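Local structure of Arf-GAP with coiled-coil, ANK repeat and PH domain-containing protein 2 (Homo sapiens, 6IF3) at residues L132-N136 against T153-I157. The protein activates GTP hydrolysis by the small GTPase ARF6, and through its ankyrin-repeat domain, the part seen here, interacts with RAB35. Residues are numbered along the deposited sequence; the frame is centred on the assembly and turned at random.
Sequences LARMN and TYQDI
Asn-136, on helix 124-141, reads both backbone polar groups of Gln-155 with its side-chain amide. OD1 takes the N-H of Gln-155 at 2.8 Å from N, in the carbonyl plane and on a lone pair. ND2 returns a nearly straight bond to Gln-155 O, 3.0 Å away. ND2 meets that oxygen on a lone pair too, with the acceptor close to the amide plane of Asn-136, and the paired bonds fix the rotation of the amide. A water gives OD1 a second bond, 2.7 Å from the water oxygen, and also donates to Thr-153 O; its link to Gln-155 NE2 is weak. The ring of Tyr-154 adds an oblique contact, CE1 lying 3.7 Å from Asn-136 ND2. With an alanine in place of Asn-136, the N-H and carbonyl of Gln-155 would probably lose their helix-borne partners and the extended chain its main polar tie to the helix.

The remaining contacts are van der Waals. The Gln-155 side chain folds back at chi2 (-54°), which lays its own amide beside Met-135, NE2 resting 3.8 Å from SD. One helical turn before Asn-136, Leu-132 CB meets Ile-157 CG2 at 3.9 Å. Ile-157 also packs on Leu-98 and Lys-99 of helix 91-99, whereas Leu-132 and Met-135 each pack on an aromatic side chain of the other protein in the assembly.

Asp-156, turned away from the helix, N-caps helix 157-161 through OD1 to the backbone N of Arg-159. The side-chain amide of Asn-136 thus makes a bidentate hydrogen bond to the N-H and C=O of Gln-155, as an asparagine can do with extended backbone, and here it docks the chain that follows helix 124-141 back onto the part of that helix lying in the third ankyrin repeat.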
# COMPACT_ATOMS: atom_id res chain seq x y z
N LEU A 132 -0.84 3.37 -1.10
CA LEU A 132 -2.00 3.51 -2.00
C LEU A 132 -2.14 4.96 -2.51
O LEU A 132 -2.55 5.20 -3.65
CB LEU A 132 -3.28 3.05 -1.32
CG LEU A 132 -3.23 1.51 -1.12
CD1 LEU A 132 -4.56 1.02 -0.61
CD2 LEU A 132 -2.78 0.72 -2.39
N ALA A 133 -1.74 5.93 -1.68
CA ALA A 133 -1.69 7.32 -2.17
C ALA A 133 -0.62 7.51 -3.25
O ALA A 133 -0.84 8.27 -4.20
CB ALA A 133 -1.46 8.26 -1.01
N ARG A 134 0.52 6.83 -3.12
CA ARG A 134 1.54 6.84 -4.16
C ARG A 134 1.00 6.20 -5.45
O ARG A 134 1.28 6.68 -6.53
CB ARG A 134 2.81 6.12 -3.72
CG ARG A 134 3.55 6.84 -2.59
CD ARG A 134 5.03 6.41 -2.47
NE ARG A 134 5.72 7.11 -1.39
CZ ARG A 134 7.04 7.23 -1.30
NH1 ARG A 134 7.83 6.74 -2.25
NH2 ARG A 134 7.58 7.88 -0.27
N MET A 135 0.26 5.11 -5.32
CA MET A 135 -0.33 4.47 -6.49
C MET A 135 -1.23 5.47 -7.24
O MET A 135 -1.19 5.54 -8.47
CB MET A 135 -1.11 3.22 -6.05
CG MET A 135 -1.64 2.41 -7.22
SD MET A 135 -2.67 1.03 -6.66
CE MET A 135 -1.45 -0.08 -6.01
N ASN A 136 -2.02 6.23 -6.50
CA ASN A 136 -2.84 7.28 -7.09
C ASN A 136 -1.99 8.34 -7.79
O ASN A 136 -2.33 8.79 -8.87
CB ASN A 136 -3.72 7.96 -6.04
CG ASN A 136 -4.90 7.09 -5.65
OD1 ASN A 136 -5.20 6.09 -6.32
ND2 ASN A 136 -5.60 7.47 -4.58
N THR A 153 -9.11 3.72 -11.66
CA THR A 153 -7.76 4.28 -11.61
C THR A 153 -7.46 4.94 -10.27
O THR A 153 -6.32 5.33 -10.01
CB THR A 153 -7.54 5.35 -12.70
OG1 THR A 153 -8.50 6.40 -12.56
CG2 THR A 153 -7.66 4.73 -14.11
N TYR A 154 -8.47 5.07 -9.42
CA TYR A 154 -8.33 5.90 -8.24
C TYR A 154 -8.70 5.16 -6.95
O TYR A 154 -9.86 4.85 -6.73
CB TYR A 154 -9.21 7.15 -8.41
CG TYR A 154 -9.26 8.04 -7.21
CD1 TYR A 154 -8.22 8.92 -6.92
CD2 TYR A 154 -10.36 8.01 -6.35
CE1 TYR A 154 -8.27 9.74 -5.82
CE2 TYR A 154 -10.42 8.82 -5.24
CZ TYR A 154 -9.37 9.69 -4.98
OH TYR A 154 -9.45 10.50 -3.87
N GLN A 155 -7.69 4.88 -6.11
CA GLN A 155 -7.91 4.21 -4.84
C GLN A 155 -8.62 5.11 -3.85
O GLN A 155 -8.18 6.22 -3.61
CB GLN A 155 -6.59 3.74 -4.21
CG GLN A 155 -5.73 2.88 -5.08
CD GLN A 155 -6.48 1.68 -5.60
OE1 GLN A 155 -7.20 1.01 -4.85
NE2 GLN A 155 -6.39 1.45 -6.90
N ASP A 156 -9.72 4.63 -3.28
CA ASP A 156 -10.46 5.36 -2.25
C ASP A 156 -9.80 5.10 -0.89
O ASP A 156 -10.16 4.15 -0.19
CB ASP A 156 -11.91 4.87 -2.27
CG ASP A 156 -12.84 5.66 -1.34
OD1 ASP A 156 -12.35 6.40 -0.45
OD2 ASP A 156 -14.08 5.52 -1.51
N ILE A 157 -8.82 5.92 -0.49
CA ILE A 157 -8.07 5.53 0.70
C ILE A 157 -8.91 5.80 1.96
O ILE A 157 -8.62 5.22 3.02
CB ILE A 157 -6.70 6.21 0.79
CG1 ILE A 157 -6.85 7.72 0.88
CG2 ILE A 157 -5.82 5.80 -0.42
CD1 ILE A 157 -5.53 8.42 1.28
O HOH W 1 -4.72 4.14 -8.12